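Ferredoxin component of dioxygenase (Sphingobium yanoikuyae, PDB 2I7F) carries a Rieske-type [2Fe-2S] cluster and probably passes electrons to the terminal oxygenase of a biphenyl 2,3-dioxygenase system. Local coordinates at residues A[30-35]-A[50-55]. Sequence-based numbering, arbitrary orientation.
Sequences AVYNVD and AMLTDG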
ATOM      1  N   ALA A  30       0.712  -0.352  -3.770  1.00 16.99           N
ATOM      2  CA  ALA A  30      -0.588  -0.450  -3.162  1.00 16.10           C
ATOM      3  C   ALA A  30      -0.850   0.904  -2.563  1.00 16.74           C
ATOM      4  O   ALA A  30      -0.035   1.425  -1.849  1.00 15.52           O
ATOM      5  CB  ALA A  30      -0.617  -1.498  -2.110  1.00 16.60           C
ATOM      6  N   VAL A  31      -2.025   1.454  -2.840  1.00 17.18           N
ATOM      7  CA  VAL A  31      -2.450   2.728  -2.271  1.00 16.86           C
ATOM      8  C   VAL A  31      -3.675   2.529  -1.358  1.00 18.15           C
ATOM      9  O   VAL A  31      -4.654   1.884  -1.739  1.00 17.90           O
ATOM     10  CB  VAL A  31      -2.773   3.737  -3.392  1.00 18.18           C
ATOM     11  CG1 VAL A  31      -3.046   5.137  -2.809  1.00 14.56           C
ATOM     12  CG2 VAL A  31      -1.643   3.776  -4.390  1.00 16.47           C
ATOM     13  N   TYR A  32      -3.596   3.098  -0.145  1.00 17.67           N
ATOM     14  CA  TYR A  32      -4.596   2.941   0.881  1.00 17.20           C
ATOM     15  C   TYR A  32      -5.099   4.270   1.409  1.00 17.71           C
ATOM     16  O   TYR A  32      -4.367   5.256   1.449  1.00 16.27           O
ATOM     17  CB  TYR A  32      -4.058   2.183   2.079  1.00 16.48           C
ATOM     18  CG  TYR A  32      -3.209   0.993   1.803  1.00 15.45           C
ATOM     19  CD1 TYR A  32      -1.878   1.155   1.431  1.00 14.38           C
ATOM     20  CD2 TYR A  32      -3.680  -0.301   1.988  1.00 15.49           C
ATOM     21  CE1 TYR A  32      -1.069   0.108   1.236  1.00 17.01           C
ATOM     22  CE2 TYR A  32      -2.817  -1.408   1.776  1.00 14.45           C
ATOM     23  CZ  TYR A  32      -1.523  -1.187   1.415  1.00 15.78           C
ATOM     24  OH  TYR A  32      -0.623  -2.237   1.183  1.00 18.02           O
ATOM     25  N   ASN A  33      -6.346   4.238   1.877  1.00 17.32           N
ATOM     26  CA  ASN A  33      -6.957   5.311   2.617  1.00 18.15           C
ATOM     27  C   ASN A  33      -7.313   4.716   3.986  1.00 18.94           C
ATOM     28  O   ASN A  33      -8.128   3.789   4.066  1.00 19.58           O
ATOM     29  CB  ASN A  33      -8.187   5.811   1.852  1.00 18.58           C
ATOM     30  CG  ASN A  33      -9.126   6.724   2.669  1.00 19.20           C
ATOM     31  OD1 ASN A  33      -8.947   6.961   3.857  1.00 20.98           O
ATOM     32  ND2 ASN A  33     -10.162   7.204   2.004  1.00 17.39           N
ATOM     33  N   VAL A  34      -6.641   5.208   5.026  1.00 18.97           N
ATOM     34  CA  VAL A  34      -6.902   4.870   6.410  1.00 19.53           C
ATOM     35  C   VAL A  34      -7.553   6.098   7.073  1.00 20.63           C
ATOM     36  O   VAL A  34      -6.918   7.129   7.298  1.00 20.38           O
ATOM     37  CB  VAL A  34      -5.576   4.444   7.156  1.00 20.47           C
ATOM     38  CG1 VAL A  34      -5.833   4.258   8.670  1.00 19.73           C
ATOM     39  CG2 VAL A  34      -4.972   3.163   6.526  1.00 16.77           C
ATOM     40  N   ASP A  35      -8.842   5.991   7.356  1.00 21.99           N
ATOM     41  CA  ASP A  35      -9.603   7.067   8.006  1.00 21.94           C
ATOM     42  C   ASP A  35      -9.440   8.441   7.345  1.00 21.84           C
ATOM     43  O   ASP A  35      -9.389   9.470   8.022  1.00 22.01           O
ATOM     44  CB  ASP A  35      -9.222   7.143   9.489  1.00 22.88           C
ATOM     45  CG  ASP A  35     -10.238   7.915  10.317  1.00 24.37           C
ATOM     46  OD1 ASP A  35     -11.464   7.792  10.054  1.00 29.16           O
ATOM     47  OD2 ASP A  35      -9.811   8.659  11.245  1.00 32.37           O
ATOM     48  N   ALA A  50       1.605 -12.902  -3.475  1.00 15.19           N
ATOM     49  CA  ALA A  50       0.259 -12.382  -3.348  1.00 14.91           C
ATOM     50  C   ALA A  50       0.375 -10.869  -3.354  1.00 14.87           C
ATOM     51  O   ALA A  50       1.430 -10.326  -3.003  1.00 14.60           O
ATOM     52  CB  ALA A  50      -0.381 -12.846  -2.073  1.00 15.13           C
ATOM     53  N   MET A  51      -0.694 -10.203  -3.771  1.00 13.82           N
ATOM     54  CA  MET A  51      -0.782  -8.736  -3.728  1.00 14.25           C
ATOM     55  C   MET A  51      -1.617  -8.306  -2.551  1.00 14.28           C
ATOM     56  O   MET A  51      -2.738  -8.796  -2.373  1.00 15.03           O
ATOM     57  CB  MET A  51      -1.389  -8.156  -5.006  1.00 14.04           C
ATOM     58  CG  MET A  51      -0.475  -8.261  -6.273  1.00 13.10           C
ATOM     59  SD  MET A  51       1.177  -7.583  -6.084  1.00 15.90           S
ATOM     60  CE  MET A  51       1.909  -7.977  -7.637  1.00 11.11           C
ATOM     61  N   LEU A  52      -1.093  -7.361  -1.777  1.00 14.31           N
ATOM     62  CA  LEU A  52      -1.798  -6.885  -0.606  1.00 15.37           C
ATOM     63  C   LEU A  52      -3.139  -6.203  -0.930  1.00 16.11           C
ATOM     64  O   LEU A  52      -4.079  -6.321  -0.163  1.00 16.88           O
ATOM     65  CB  LEU A  52      -0.912  -5.990   0.234  1.00 15.08           C
ATOM     66  CG  LEU A  52       0.310  -6.631   0.844  1.00 14.70           C
ATOM     67  CD1 LEU A  52       1.082  -5.505   1.502  1.00 10.54           C
ATOM     68  CD2 LEU A  52      -0.098  -7.765   1.863  1.00  8.63           C
ATOM     69  N   THR A  53      -3.253  -5.582  -2.104  1.00 16.61           N
ATOM     70  CA  THR A  53      -4.517  -4.936  -2.520  1.00 15.71           C
ATOM     71  C   THR A  53      -5.635  -5.976  -2.740  1.00 15.89           C
ATOM     72  O   THR A  53      -6.812  -5.598  -2.722  1.00 15.75           O
ATOM     73  CB  THR A  53      -4.355  -4.099  -3.802  1.00 16.43           C
ATOM     74  OG1 THR A  53      -3.875  -4.955  -4.845  1.00 14.96           O
ATOM     75  CG2 THR A  53      -3.427  -2.913  -3.573  1.00 14.87           C
ATOM     76  N   ASP A  54      -5.277  -7.258  -2.905  1.00 14.89           N
ATOM     77  CA  ASP A  54      -6.249  -8.379  -2.931  1.00 16.14           C
ATOM     78  C   ASP A  54      -6.586  -8.956  -1.538  1.00 15.28           C
ATOM     79  O   ASP A  54      -7.326  -9.947  -1.416  1.00 14.42           O
ATOM     80  CB  ASP A  54      -5.749  -9.550  -3.807  1.00 16.29           C
ATOM     81  CG  ASP A  54      -5.673  -9.208  -5.288  1.00 18.86           C
ATOM     82  OD1 ASP A  54      -6.454  -8.364  -5.747  1.00 17.19           O
ATOM     83  OD2 ASP A  54      -4.816  -9.780  -5.979  1.00 18.75           O
ATOM     84  N   GLY A  55      -6.002  -8.412  -0.487  1.00 16.50           N
ATOM     85  CA  GLY A  55      -6.346  -8.842   0.872  1.00 16.60           C
ATOM     86  C   GLY A  55      -7.368  -7.930   1.479  1.00 17.41           C
ATOM     87  O   GLY A  55      -8.257  -7.413   0.790  1.00 17.36           O
TER
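Ala30 and Thr53 make the tighter of two small meetings between strand 29-34 of the larger antiparallel sheet and the 3-10 turn 52-54. The methyl carbon Thr53 CG2 lies 3.5 Å from Ala30 CB, closer than usual for two carbons, and 3.8 Å from Ala30 CA. With chi1 at 58°, OG1 of Thr53 sits between its backbone N and carbonyl carbon, which leaves CG2 anti to the carbonyl carbon to meet the alanine; OG1 hydrogen-bonds Asn43 OD1 instead. Two residues along the strand, Tyr32 meets Leu52 through its hydroxyl oxygen, not its ring. Its CG lies anti to the carbonyl carbon (chi1 -42°), carrying the phenol toward the turn, where it approaches the leucine side chain at a slant. Tyr32 OH lies 3.7 Å from Leu52 CD1 and 3.9 Å from Leu52 CB, and shares a hydrogen bond with Thr41 OG1. Ile62 packs against both Tyr32 and Leu52. The Leu52 side chain is about 4 Å from those of the cluster ligands Cys45 and Cys64, and about 5 Å from the [2Fe-2S] cluster. This small, buried contact (145 Å²) therefore fits strand to cluster-side turn by shape, not directional bonds, both hydroxyls being tied to Thr41 and Asn43.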